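Local atomic coordinates of methylenetetrahydrofolate--tRNA-(uracil-5-)-methyltransferase trmFO (Thermus thermophilus, PDB entry 3G5S), a protein that catalyses, with a bound FAD, the folate-dependent methylation of uridine 54 in tRNA to 5-methyluridine, probably in all tRNAs. Residues Val121-Pro126 against Ala142-Arg147; Thr129-Gly134 against Glu329-Ala334; Val224-Leu229 against Gly276-Leu281; Leu281-Gln286 against Tyr304-Arg309. All blocks are in the same frame, centred on the assembly; numbering follows the deposited sequence.

Contact 1: residues Val121-Pro126 against Ala142-Arg147; sequences VREIPP and AEALKR. With FAD (flavin-adenine dinucleotide), chain B.
Ala144 turns its CB from helix 139-149 into the backbone of the loop Val121-Pro126, where it lies 3.8 Å from Arg122 O and also meets the carboxylate of Glu123. Beside it the ethyl arm of Ile124 runs toward the helix, and its CD1 comes 4.0 Å from Leu145 CD2, the two side chains crossing at about a right angle. Next to this small apolar patch is a salt bridge. Glu123 OE1 is 2.7 Å from Arg147 NH2 and approaches the edge of the guanidinium near its plane, although carboxylate and guanidinium planes are turned 47° apart. The bend of Glu123 at chi2 (-75°) carries its CD toward the helix instead of straight on. A water in the same guanidinium plane accepts from Arg147 NH2 and donates to Arg122 O, 2.9 Å away, so that NH2 serves two partners. The contact belongs to the Rossmann-type FAD domain. Val121 N donates to N1A of the FAD adenine at 2.9 Å, while Val121 O receives N6A at 2.8 Å. This pairing reads the donor and acceptor edge of adenine through backbone atoms, consistent with the base being recognised mainly through the course of the loop.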
# COMPACT_ATOMS: atom_id res chain seq x y z
N VAL A 121 -23.33 -3.53 -3.84
CA VAL A 121 -23.70 -2.47 -2.91
C VAL A 121 -23.47 -1.14 -3.60
O VAL A 121 -22.37 -0.85 -4.07
CB VAL A 121 -22.87 -2.58 -1.61
CG1 VAL A 121 -23.10 -1.37 -0.72
CG2 VAL A 121 -23.21 -3.88 -0.89
N ARG A 122 -24.52 -0.34 -3.70
CA ARG A 122 -24.46 0.89 -4.49
C ARG A 122 -24.47 2.16 -3.64
O ARG A 122 -24.26 3.25 -4.15
CB ARG A 122 -25.60 0.93 -5.50
CG ARG A 122 -25.58 -0.22 -6.50
CD ARG A 122 -26.81 -0.22 -7.41
NE ARG A 122 -26.84 0.95 -8.28
CZ ARG A 122 -26.15 1.06 -9.41
NH1 ARG A 122 -25.37 0.07 -9.81
NH2 ARG A 122 -26.24 2.16 -10.14
N GLU A 123 -24.76 2.01 -2.35
CA GLU A 123 -24.76 3.13 -1.42
C GLU A 123 -24.08 2.66 -0.16
O GLU A 123 -24.07 1.47 0.13
CB GLU A 123 -26.19 3.57 -1.10
CG GLU A 123 -27.02 3.97 -2.31
CD GLU A 123 -26.64 5.33 -2.88
OE1 GLU A 123 -25.88 6.07 -2.23
OE2 GLU A 123 -27.11 5.66 -3.99
N ILE A 124 -23.51 3.58 0.59
CA ILE A 124 -22.85 3.22 1.84
C ILE A 124 -23.89 2.67 2.81
O ILE A 124 -24.84 3.37 3.16
CB ILE A 124 -22.14 4.42 2.45
CG1 ILE A 124 -21.08 4.96 1.49
CG2 ILE A 124 -21.50 4.05 3.78
CD1 ILE A 124 -20.57 6.34 1.86
N PRO A 125 -23.73 1.40 3.22
CA PRO A 125 -24.69 0.82 4.16
C PRO A 125 -24.71 1.56 5.50
O PRO A 125 -23.69 2.09 5.93
CB PRO A 125 -24.14 -0.60 4.37
CG PRO A 125 -23.36 -0.88 3.15
CD PRO A 125 -22.73 0.42 2.79
N PRO A 126 -25.87 1.58 6.16
CA PRO A 126 -25.92 2.12 7.52
C PRO A 126 -25.41 1.11 8.53
O PRO A 126 -25.24 -0.08 8.22
CB PRO A 126 -27.41 2.38 7.71
CG PRO A 126 -28.04 1.24 6.99
CD PRO A 126 -27.17 1.01 5.76
N ALA A 142 -18.13 3.90 -5.73
CA ALA A 142 -17.16 4.99 -5.82
C ALA A 142 -17.88 6.35 -5.86
O ALA A 142 -17.48 7.29 -5.18
CB ALA A 142 -16.26 4.82 -7.05
N GLU A 143 -18.96 6.43 -6.62
CA GLU A 143 -19.74 7.66 -6.68
C GLU A 143 -20.32 8.01 -5.31
O GLU A 143 -20.34 9.17 -4.91
CB GLU A 143 -20.85 7.55 -7.72
CG GLU A 143 -20.36 7.57 -9.15
CD GLU A 143 -19.69 8.89 -9.51
OE1 GLU A 143 -20.26 9.95 -9.19
OE2 GLU A 143 -18.60 8.85 -10.11
N ALA A 144 -20.80 7.00 -4.60
CA ALA A 144 -21.35 7.21 -3.27
C ALA A 144 -20.29 7.74 -2.30
O ALA A 144 -20.56 8.62 -1.48
CB ALA A 144 -21.97 5.93 -2.74
N LEU A 145 -19.08 7.19 -2.39
CA LEU A 145 -17.99 7.65 -1.54
C LEU A 145 -17.59 9.09 -1.86
O LEU A 145 -17.33 9.89 -0.95
CB LEU A 145 -16.78 6.72 -1.69
CG LEU A 145 -16.96 5.38 -0.98
CD1 LEU A 145 -15.95 4.37 -1.49
CD2 LEU A 145 -16.85 5.55 0.53
N LYS A 146 -17.54 9.43 -3.14
CA LYS A 146 -17.26 10.81 -3.53
C LYS A 146 -18.32 11.77 -3.02
O LYS A 146 -18.00 12.86 -2.55
CB LYS A 146 -17.13 10.92 -5.05
CG LYS A 146 -15.91 10.23 -5.61
CD LYS A 146 -15.66 10.58 -7.07
CE LYS A 146 -16.88 10.34 -7.93
NZ LYS A 146 -16.62 10.70 -9.35
N ARG A 147 -19.59 11.37 -3.10
CA ARG A 147 -20.67 12.22 -2.62
C ARG A 147 -20.53 12.49 -1.12
O ARG A 147 -20.72 13.62 -0.66
CB ARG A 147 -22.03 11.57 -2.88
CG ARG A 147 -22.55 11.71 -4.30
CD ARG A 147 -24.05 11.45 -4.35
NE ARG A 147 -24.42 10.15 -3.78
CZ ARG A 147 -24.40 9.01 -4.46
NH1 ARG A 147 -24.03 9.00 -5.74
NH2 ARG A 147 -24.74 7.88 -3.87
PA FAD B . -10.21 -7.37 -4.07
O1A FAD B . -10.27 -6.93 -5.50
O2A FAD B . -9.45 -8.62 -3.74
O5B FAD B . -11.67 -7.54 -3.46
C5B FAD B . -12.68 -6.57 -3.67
C4B FAD B . -14.00 -7.31 -3.80
O4B FAD B . -15.06 -6.37 -3.80
C3B FAD B . -14.10 -8.07 -5.11
O3B FAD B . -14.46 -9.42 -4.88
C2B FAD B . -15.17 -7.33 -5.90
O2B FAD B . -15.95 -8.14 -6.76
C1B FAD B . -16.02 -6.74 -4.79
N9A FAD B . -16.79 -5.52 -5.07
C8A FAD B . -16.34 -4.37 -5.67
N7A FAD B . -17.34 -3.46 -5.64
C5A FAD B . -18.40 -4.02 -5.01
C6A FAD B . -19.67 -3.56 -4.70
N6A FAD B . -20.03 -2.27 -4.85
N1A FAD B . -20.53 -4.40 -4.04
C2A FAD B . -20.16 -5.68 -3.71
N3A FAD B . -18.90 -6.15 -4.01
C4A FAD B . -18.06 -5.32 -4.66
N1 FAD B . -1.40 -7.62 -5.58
C2 FAD B . -0.28 -8.34 -5.29
O2 FAD B . 0.15 -8.41 -4.14
N3 FAD B . 0.38 -9.01 -6.31
C4 FAD B . -0.06 -8.98 -7.62
O4 FAD B . 0.55 -9.60 -8.50
C4X FAD B . -1.21 -8.24 -7.90
N5 FAD B . -1.69 -8.16 -9.19
C5X FAD B . -2.83 -7.43 -9.45
C6 FAD B . -3.32 -7.37 -10.75
C7 FAD B . -4.46 -6.63 -11.04
C7M FAD B . -4.98 -6.57 -12.45
C8 FAD B . -5.12 -5.96 -10.02
C8M FAD B . -6.35 -5.16 -10.32
C9 FAD B . -4.63 -6.02 -8.71
C9A FAD B . -3.49 -6.75 -8.42
N10 FAD B . -2.99 -6.80 -7.12
C10 FAD B . -1.86 -7.56 -6.88
C1' FAD B . -3.25 -5.64 -6.19
C2' FAD B . -4.00 -6.01 -4.90
O2' FAD B . -3.13 -6.50 -3.89
C3' FAD B . -5.15 -6.99 -5.16
O3' FAD B . -6.08 -6.32 -5.98
C4' FAD B . -5.84 -7.47 -3.89
O4' FAD B . -6.71 -8.52 -4.24
C5' FAD B . -6.59 -6.34 -3.18
O5' FAD B . -7.43 -6.87 -2.18
P FAD B . -8.81 -6.15 -1.85
O1P FAD B . -8.59 -4.71 -1.50
O2P FAD B . -9.51 -7.00 -0.84
O3P FAD B . -9.60 -6.13 -3.25
O HOH W 1 -24.17 5.50 -6.05

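Contact 2: residues Thr129-Gly134 against Glu329-Ala334; sequences TVLATG and EGLYAA. With FAD (flavin-adenine dinucleotide), chain B.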
# COMPACT_ATOMS: atom_id res chain seq x y z
N THR A 129 -19.98 -1.03 9.52
CA THR A 129 -19.74 -1.46 8.15
C THR A 129 -18.26 -1.33 7.81
O THR A 129 -17.64 -0.30 8.09
CB THR A 129 -20.55 -0.57 7.16
OG1 THR A 129 -21.95 -0.80 7.36
CG2 THR A 129 -20.21 -0.87 5.72
N VAL A 130 -17.71 -2.38 7.18
CA VAL A 130 -16.37 -2.34 6.62
C VAL A 130 -16.47 -2.34 5.09
O VAL A 130 -17.11 -3.22 4.51
CB VAL A 130 -15.55 -3.58 7.05
CG1 VAL A 130 -14.15 -3.55 6.42
CG2 VAL A 130 -15.45 -3.65 8.57
N LEU A 131 -15.85 -1.35 4.46
CA LEU A 131 -15.79 -1.27 3.00
C LEU A 131 -14.46 -1.83 2.50
O LEU A 131 -13.40 -1.38 2.92
CB LEU A 131 -15.94 0.17 2.53
CG LEU A 131 -17.20 0.89 2.99
CD1 LEU A 131 -17.18 2.32 2.50
CD2 LEU A 131 -18.47 0.17 2.52
N ALA A 132 -14.53 -2.82 1.62
CA ALA A 132 -13.34 -3.55 1.17
C ALA A 132 -13.48 -3.94 -0.30
O ALA A 132 -13.32 -5.10 -0.67
CB ALA A 132 -13.12 -4.78 2.06
N THR A 133 -13.78 -2.96 -1.14
CA THR A 133 -14.21 -3.23 -2.50
C THR A 133 -13.08 -3.21 -3.54
O THR A 133 -13.33 -3.49 -4.71
CB THR A 133 -15.36 -2.29 -2.89
OG1 THR A 133 -15.06 -0.96 -2.45
CG2 THR A 133 -16.64 -2.75 -2.21
N GLY A 134 -11.86 -2.90 -3.12
CA GLY A 134 -10.69 -3.16 -3.93
C GLY A 134 -10.38 -2.16 -5.02
O GLY A 134 -11.04 -1.13 -5.17
N GLU A 329 -18.34 7.51 12.15
CA GLU A 329 -18.15 6.52 13.21
C GLU A 329 -18.73 5.17 12.80
O GLU A 329 -19.83 5.10 12.26
CB GLU A 329 -18.82 7.01 14.50
CG GLU A 329 -18.51 6.17 15.73
CD GLU A 329 -19.04 6.79 17.01
OE1 GLU A 329 -19.63 7.89 16.94
OE2 GLU A 329 -18.86 6.18 18.08
N GLY A 330 -17.98 4.11 13.05
CA GLY A 330 -18.44 2.77 12.75
C GLY A 330 -18.38 2.39 11.29
O GLY A 330 -18.89 1.35 10.90
N LEU A 331 -17.77 3.25 10.47
CA LEU A 331 -17.46 2.91 9.08
C LEU A 331 -15.95 2.76 8.97
O LEU A 331 -15.21 3.58 9.50
CB LEU A 331 -17.94 4.02 8.14
CG LEU A 331 -17.83 3.74 6.64
CD1 LEU A 331 -18.74 2.60 6.21
CD2 LEU A 331 -18.11 5.00 5.82
N TYR A 332 -15.51 1.71 8.27
CA TYR A 332 -14.09 1.39 8.14
C TYR A 332 -13.78 1.11 6.68
O TYR A 332 -14.66 0.74 5.91
CB TYR A 332 -13.73 0.13 8.97
CG TYR A 332 -14.19 0.23 10.39
CD1 TYR A 332 -15.51 -0.05 10.72
CD2 TYR A 332 -13.33 0.64 11.41
CE1 TYR A 332 -15.97 0.10 11.99
CE2 TYR A 332 -13.79 0.77 12.71
CZ TYR A 332 -15.12 0.50 12.99
OH TYR A 332 -15.65 0.62 14.26
N ALA A 333 -12.51 1.29 6.32
CA ALA A 333 -12.03 0.87 5.00
C ALA A 333 -10.87 -0.10 5.18
O ALA A 333 -10.09 0.02 6.12
CB ALA A 333 -11.59 2.06 4.17
N ALA A 334 -10.76 -1.04 4.26
CA ALA A 334 -9.64 -1.98 4.27
C ALA A 334 -9.26 -2.34 2.85
O ALA A 334 -10.04 -2.16 1.91
CB ALA A 334 -10.01 -3.23 5.06
PA FAD B . -10.21 -7.37 -4.07
O1A FAD B . -10.27 -6.93 -5.50
O2A FAD B . -9.45 -8.62 -3.74
O5B FAD B . -11.67 -7.54 -3.46
C5B FAD B . -12.68 -6.57 -3.67
C4B FAD B . -14.00 -7.31 -3.80
O4B FAD B . -15.06 -6.37 -3.80
C3B FAD B . -14.10 -8.07 -5.11
O3B FAD B . -14.46 -9.42 -4.88
C2B FAD B . -15.17 -7.33 -5.90
O2B FAD B . -15.95 -8.14 -6.76
C1B FAD B . -16.02 -6.74 -4.79
N9A FAD B . -16.79 -5.52 -5.07
C8A FAD B . -16.34 -4.37 -5.67
N7A FAD B . -17.34 -3.46 -5.64
C5A FAD B . -18.40 -4.02 -5.01
C6A FAD B . -19.67 -3.56 -4.70
N6A FAD B . -20.03 -2.27 -4.85
N1A FAD B . -20.53 -4.40 -4.04
C2A FAD B . -20.16 -5.68 -3.71
N3A FAD B . -18.90 -6.15 -4.01
C4A FAD B . -18.06 -5.32 -4.66
N1 FAD B . -1.40 -7.62 -5.58
C2 FAD B . -0.28 -8.34 -5.29
O2 FAD B . 0.15 -8.41 -4.14
N3 FAD B . 0.38 -9.01 -6.31
C4 FAD B . -0.06 -8.98 -7.62
O4 FAD B . 0.55 -9.60 -8.50
C4X FAD B . -1.21 -8.24 -7.90
N5 FAD B . -1.69 -8.16 -9.19
C5X FAD B . -2.83 -7.43 -9.45
C6 FAD B . -3.32 -7.37 -10.75
C7 FAD B . -4.46 -6.63 -11.04
C7M FAD B . -4.98 -6.57 -12.45
C8 FAD B . -5.12 -5.96 -10.02
C8M FAD B . -6.35 -5.16 -10.32
C9 FAD B . -4.63 -6.02 -8.71
C9A FAD B . -3.49 -6.75 -8.42
N10 FAD B . -2.99 -6.80 -7.12
C10 FAD B . -1.86 -7.56 -6.88
C1' FAD B . -3.25 -5.64 -6.19
C2' FAD B . -4.00 -6.01 -4.90
O2' FAD B . -3.13 -6.50 -3.89
C3' FAD B . -5.15 -6.99 -5.16
O3' FAD B . -6.08 -6.32 -5.98
C4' FAD B . -5.84 -7.47 -3.89
O4' FAD B . -6.71 -8.52 -4.24
C5' FAD B . -6.59 -6.34 -3.18
O5' FAD B . -7.43 -6.87 -2.18
P FAD B . -8.81 -6.15 -1.85
O1P FAD B . -8.59 -4.71 -1.50
O2P FAD B . -9.51 -7.00 -0.84
O3P FAD B . -9.60 -6.13 -3.25
O HOH W 2 -10.35 -2.75 -0.74
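In the parallel sheet of the Rossmann-type FAD domain, strand 129-131 pairs with strand 331-333, the last of the parallel strands, which has strand 324-325 bonded alongside it. The hydrogen bonds alternate as parallel pairing demands. Thr129 is held through both of its backbone polar atoms, its N donating to Gly330 O and its O accepting from Tyr332 N. Leu131 repeats the pattern one step on: its N reaches Tyr332 O at 2.8 Å in a nearly straight bond (177°), and its O takes Ala334 N at 3.0 Å. CA-H...O contacts fill the intervals, among them Leu331 CA to Thr129 O, and the same oxygen meets the edge of the Tyr332 ring near its plane, 3.4 Å from CD1.

Apolar contacts occupy both faces. On one, CG of Leu331 stands anti to the backbone N (chi1 -173°), which lets CD1 come 3.8 Å from Thr129 CB and 4.0 Å from Leu131 CG; helix 139-149 packs against this face through Leu145 and Phe149. On the other, Val130 CG2 lies 4.2 Å from Tyr332 CB, with helix 343-361 beyond.

Past the strands come the cofactor contacts. Thr133 sets its CG2 against the adenine, 3.5 Å from C5A of FAD. A water accepts from Gly134 N and donates both to Ala334 O and, at 2.7 Å, to O1P of FAD.

Contact 3: residues Val224-Leu229 against Gly276-Leu281; sequences VPVEEL and GFQTGL. With GSH (glutathione), chain C.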
# COMPACT_ATOMS: atom_id res chain seq x y z
N VAL A 224 1.41 11.53 -17.58
CA VAL A 224 2.25 10.77 -18.50
C VAL A 224 3.47 10.21 -17.77
O VAL A 224 4.16 10.94 -17.08
CB VAL A 224 2.73 11.65 -19.67
CG1 VAL A 224 3.52 10.83 -20.68
CG2 VAL A 224 1.55 12.33 -20.34
N PRO A 225 3.72 8.90 -17.92
CA PRO A 225 4.89 8.29 -17.26
C PRO A 225 6.18 8.98 -17.70
O PRO A 225 6.27 9.39 -18.85
CB PRO A 225 4.87 6.84 -17.78
CG PRO A 225 3.46 6.62 -18.25
CD PRO A 225 2.97 7.93 -18.74
N VAL A 226 7.15 9.12 -16.80
CA VAL A 226 8.37 9.85 -17.14
C VAL A 226 9.12 9.23 -18.31
O VAL A 226 9.74 9.94 -19.09
CB VAL A 226 9.35 10.00 -15.95
CG1 VAL A 226 8.83 11.00 -14.96
CG2 VAL A 226 9.62 8.65 -15.28
N GLU A 227 9.07 7.91 -18.42
CA GLU A 227 9.76 7.24 -19.51
C GLU A 227 9.10 7.58 -20.85
O GLU A 227 9.75 7.60 -21.89
CB GLU A 227 9.83 5.72 -19.29
CG GLU A 227 8.48 5.01 -19.23
CD GLU A 227 7.88 4.94 -17.84
OE1 GLU A 227 8.29 5.73 -16.95
OE2 GLU A 227 6.99 4.10 -17.62
N GLU A 228 7.80 7.86 -20.82
CA GLU A 228 7.09 8.29 -22.02
C GLU A 228 7.37 9.76 -22.32
O GLU A 228 7.50 10.14 -23.48
CB GLU A 228 5.59 8.01 -21.90
CG GLU A 228 4.80 8.25 -23.18
CD GLU A 228 5.28 7.42 -24.37
OE1 GLU A 228 5.87 6.34 -24.15
OE2 GLU A 228 5.07 7.85 -25.52
N LEU A 229 7.45 10.60 -21.29
CA LEU A 229 7.88 11.98 -21.49
C LEU A 229 9.24 12.02 -22.19
O LEU A 229 9.46 12.81 -23.10
CB LEU A 229 7.95 12.75 -20.17
CG LEU A 229 6.62 13.07 -19.48
CD1 LEU A 229 6.87 13.73 -18.13
CD2 LEU A 229 5.74 13.96 -20.36
N GLY A 276 7.20 13.97 -9.39
CA GLY A 276 6.90 13.97 -10.81
C GLY A 276 7.50 12.80 -11.57
O GLY A 276 7.59 12.84 -12.80
N PHE A 277 7.87 11.74 -10.85
CA PHE A 277 8.48 10.56 -11.46
C PHE A 277 7.55 9.35 -11.50
O PHE A 277 7.99 8.21 -11.38
CB PHE A 277 9.84 10.25 -10.82
CG PHE A 277 10.96 10.98 -11.48
CD1 PHE A 277 11.16 12.34 -11.25
CD2 PHE A 277 11.78 10.35 -12.41
CE1 PHE A 277 12.18 13.02 -11.91
CE2 PHE A 277 12.79 11.03 -13.06
CZ PHE A 277 12.99 12.37 -12.81
N GLN A 278 6.27 9.61 -11.70
CA GLN A 278 5.33 8.53 -11.98
C GLN A 278 5.88 7.68 -13.11
O GLN A 278 6.42 8.21 -14.10
CB GLN A 278 3.95 9.09 -12.34
CG GLN A 278 3.91 9.91 -13.63
CD GLN A 278 4.37 11.35 -13.46
OE1 GLN A 278 4.60 11.83 -12.34
NE2 GLN A 278 4.51 12.07 -14.58
N THR A 279 5.77 6.37 -12.98
CA THR A 279 6.44 5.48 -13.92
C THR A 279 5.81 4.10 -13.94
O THR A 279 5.24 3.64 -12.95
CB THR A 279 7.93 5.34 -13.56
OG1 THR A 279 8.58 4.50 -14.52
CG2 THR A 279 8.11 4.73 -12.18
N GLY A 280 5.92 3.45 -15.10
CA GLY A 280 5.51 2.06 -15.25
C GLY A 280 6.69 1.15 -15.54
O GLY A 280 6.51 0.02 -15.96
N LEU A 281 7.90 1.65 -15.31
CA LEU A 281 9.10 0.86 -15.56
C LEU A 281 9.17 -0.36 -14.66
O LEU A 281 8.67 -0.35 -13.53
CB LEU A 281 10.34 1.71 -15.34
CG LEU A 281 10.63 2.78 -16.40
CD1 LEU A 281 11.85 3.59 -16.01
CD2 LEU A 281 10.81 2.16 -17.78
N1 GSH C . -3.31 9.22 -7.87
CA1 GSH C . -3.82 10.41 -7.21
C1 GSH C . -4.86 11.16 -8.03
O11 GSH C . -5.31 10.58 -9.22
O12 GSH C . -5.47 12.04 -7.54
CB1 GSH C . -2.72 11.33 -6.68
CG1 GSH C . -2.10 12.33 -7.65
CD1 GSH C . -1.20 11.78 -8.76
OE1 GSH C . -1.14 10.63 -9.03
N2 GSH C . -0.40 12.74 -9.47
CA2 GSH C . 0.54 12.31 -10.46
C2 GSH C . 1.98 12.42 -9.96
O2 GSH C . 2.56 13.45 -10.04
CB2 GSH C . 0.29 13.13 -11.71
SG2 GSH C . 1.19 12.64 -13.20
N3 GSH C . 2.73 11.19 -9.85
CA3 GSH C . 4.15 11.24 -9.56
C3 GSH C . 4.48 11.58 -8.11
O31 GSH C . 5.44 12.21 -7.81
O32 GSH C . 3.47 11.35 -7.20
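The N-terminal end of helix 226-231, with Pro225 at the N-cap position, docks on the loop that joins strand 271-274 to helix 283-290 and borders the glutathione pocket. Val226 N, in the first turn, donates to Gln278 O at 2.9 Å, and the Gln278 side chain answers from the loop: its NE2 reaches Val224 O at 2.8 Å in a nearly straight bond (174°), with the acceptor in the plane of the amide. Val226 CG1 is set over one face of the Phe277 ring, offset toward the rim and 4.3 Å from its centroid.

Glu227 spreads its carboxylate over the next turn of loop. OE2 receives Gly280 N at 2.8 Å on its syn lone pair, whereas OE1 takes the hydroxyl of Thr279 at 2.7 Å from above the carboxylate plane. That OG1 also accepts from Leu281 N, 3.0 Å away, closing an ST turn, while Leu281 CD2 touches CB and CG of Glu227 as the two side chains slide past each other in opposite directions. An alanine at Glu227 would probably leave Gly280 N and the Thr279 hydroxyl without these acceptors and let the turn shift. At the start of the loop segment, Gly276 N donates to O31 of glutathione, at 2.9 Å. With both its oxygens receiving hydrogen bonds, the Glu227 carboxylate is likely to remain ionised, which would strengthen its hold on the loop.

Contact 4: residues Leu281-Gln286 against Tyr304-Arg309; sequences LKWPEQ and YGVMHR
The indole of Trp283 and the ring of Tyr304 lie nearly parallel (12°) but slid apart, so each puts a methylene on the other's face. Tyr304 CB sits 3.3 Å from the centroid of the five-membered ring of Trp283, and Trp283 CB 3.7 Å from that of the tyrosine. Trp283, in the first turn of helix 283-290, thereby joins the helix to the loop after strand 301-303, an outer strand of the antiparallel sheet. At the edge of the indole, Val306 CG1 meets CZ2 at 4.0 Å, and a water lies in the ring plane. An alanine at Trp283 would keep the CB over the tyrosine ring but would probably open a gap beside Tyr304 CB, where the indole lay, and take from Val306 CG1 this partner.

Gln286 completes the join with its amide, which grips Gly305 at both ends. OE1 accepts from Gly305 N at 2.8 Å on an in-plane lone pair, and NE2 donates to Gly305 O at 2.9 Å. The same NE2 gives its other hydrogen to Leu281 O, tying the residue before the N-cap of its own helix to the facing loop. The water donates to both carbonyls, lying 2.9 Å from Leu281 O and 2.8 Å from Gly305 O.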
# COMPACT_ATOMS: atom_id res chain seq x y z
N LEU A 281 7.90 1.65 -15.31
CA LEU A 281 9.10 0.86 -15.56
C LEU A 281 9.17 -0.36 -14.66
O LEU A 281 8.67 -0.35 -13.53
CB LEU A 281 10.34 1.71 -15.34
CG LEU A 281 10.63 2.78 -16.40
CD1 LEU A 281 11.85 3.59 -16.01
CD2 LEU A 281 10.81 2.16 -17.78
N LYS A 282 9.80 -1.43 -15.15
CA LYS A 282 10.07 -2.59 -14.31
C LYS A 282 10.96 -2.15 -13.16
O LYS A 282 11.77 -1.24 -13.30
CB LYS A 282 10.74 -3.70 -15.12
CG LYS A 282 9.90 -4.16 -16.30
CD LYS A 282 10.42 -5.46 -16.88
CE LYS A 282 9.55 -5.90 -18.05
NZ LYS A 282 9.79 -7.31 -18.44
N TRP A 283 10.80 -2.80 -12.02
CA TRP A 283 11.46 -2.32 -10.81
C TRP A 283 13.00 -2.33 -10.89
O TRP A 283 13.63 -1.36 -10.48
CB TRP A 283 10.89 -3.04 -9.59
CG TRP A 283 9.42 -2.70 -9.38
CD1 TRP A 283 8.62 -1.96 -10.22
CD2 TRP A 283 8.58 -3.10 -8.30
NE1 TRP A 283 7.35 -1.86 -9.70
CE2 TRP A 283 7.30 -2.56 -8.53
CE3 TRP A 283 8.79 -3.87 -7.15
CZ2 TRP A 283 6.23 -2.75 -7.65
CZ3 TRP A 283 7.72 -4.06 -6.28
CH2 TRP A 283 6.47 -3.50 -6.54
N PRO A 284 13.61 -3.39 -11.45
CA PRO A 284 15.07 -3.34 -11.56
C PRO A 284 15.55 -2.19 -12.45
O PRO A 284 16.62 -1.63 -12.22
CB PRO A 284 15.42 -4.69 -12.20
CG PRO A 284 14.30 -5.60 -11.78
CD PRO A 284 13.08 -4.72 -11.80
N GLU A 285 14.75 -1.83 -13.45
CA GLU A 285 15.09 -0.68 -14.29
C GLU A 285 14.98 0.63 -13.52
O GLU A 285 15.81 1.51 -13.68
CB GLU A 285 14.21 -0.64 -15.54
CG GLU A 285 14.42 -1.83 -16.47
CD GLU A 285 15.78 -1.81 -17.16
OE1 GLU A 285 16.82 -1.98 -16.49
OE2 GLU A 285 15.79 -1.63 -18.39
N GLN A 286 13.95 0.75 -12.69
CA GLN A 286 13.83 1.93 -11.85
C GLN A 286 15.05 2.09 -10.96
O GLN A 286 15.59 3.18 -10.82
CB GLN A 286 12.58 1.85 -10.97
CG GLN A 286 11.27 1.95 -11.74
CD GLN A 286 10.07 2.03 -10.81
OE1 GLN A 286 10.11 2.70 -9.79
NE2 GLN A 286 9.00 1.34 -11.18
N TYR A 304 8.51 1.13 -5.07
CA TYR A 304 8.74 1.40 -6.49
C TYR A 304 7.54 2.11 -7.13
O TYR A 304 6.40 1.96 -6.69
CB TYR A 304 9.06 0.10 -7.23
CG TYR A 304 10.48 -0.36 -7.00
CD1 TYR A 304 11.51 0.14 -7.78
CD2 TYR A 304 10.79 -1.27 -6.00
CE1 TYR A 304 12.81 -0.26 -7.59
CE2 TYR A 304 12.10 -1.68 -5.80
CZ TYR A 304 13.10 -1.16 -6.59
OH TYR A 304 14.40 -1.55 -6.42
N GLY A 305 7.81 2.88 -8.18
CA GLY A 305 6.74 3.57 -8.88
C GLY A 305 5.87 2.62 -9.68
O GLY A 305 6.35 1.58 -10.15
N VAL A 306 4.60 2.98 -9.82
CA VAL A 306 3.65 2.19 -10.60
C VAL A 306 2.61 3.11 -11.22
O VAL A 306 2.37 4.21 -10.73
CB VAL A 306 2.91 1.14 -9.75
CG1 VAL A 306 3.89 0.12 -9.19
CG2 VAL A 306 2.10 1.81 -8.65
N MSE A 307 1.99 2.63 -12.30
CA MSE A 307 0.96 3.36 -13.03
C MSE A 307 -0.15 2.40 -13.37
O MSE A 307 -0.05 1.67 -14.35
CB MSE A 307 1.49 3.85 -14.38
CG MSE A 307 2.54 4.93 -14.36
SE MSE A 307 1.81 6.74 -14.55
CE MSE A 307 0.47 6.45 -15.92
N HIS A 308 -1.22 2.37 -12.58
CA HIS A 308 -2.33 1.55 -13.00
C HIS A 308 -3.68 2.00 -12.50
O HIS A 308 -3.80 2.86 -11.62
CB HIS A 308 -2.11 0.06 -12.69
CG HIS A 308 -1.58 -0.21 -11.31
ND1 HIS A 308 -2.30 0.05 -10.17
CD2 HIS A 308 -0.41 -0.75 -10.90
CE1 HIS A 308 -1.59 -0.30 -9.11
NE2 HIS A 308 -0.44 -0.78 -9.53
N ARG A 309 -4.70 1.42 -13.11
CA ARG A 309 -6.07 1.58 -12.67
C ARG A 309 -6.19 1.03 -11.25
O ARG A 309 -5.84 -0.12 -10.98
CB ARG A 309 -6.98 0.82 -13.62
CG ARG A 309 -8.40 0.67 -13.16
CD ARG A 309 -9.21 1.91 -13.44
NE ARG A 309 -10.59 1.69 -13.06
CZ ARG A 309 -11.07 1.91 -11.84
NH1 ARG A 309 -10.28 2.39 -10.89
NH2 ARG A 309 -12.34 1.67 -11.57
O HOH W 3 6.04 -0.13 -12.34

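The four contacts form two pairs in one chain. Contacts 1 and 2, with centres 11 Å apart, share the FAD side: Leu145 of contact 1 packs on Leu131 of contact 2, and strand 129-131 leads directly into helix 139-149. Contacts 3 and 4, 9 Å apart, share Leu281 and lie near glutathione; Thr279 touches Gln286 and Met307 there. Centres of the two pairs are about 28 to 32 Å apart. Along the chain, contacts 1 and 2 interleave, and contacts 3 and 4 are nested inside the long loop that contact 2 closes. After strand 129-131 and helix 139-149 the chain therefore leaves for the glutathione-side region and returns to add strand 331-333.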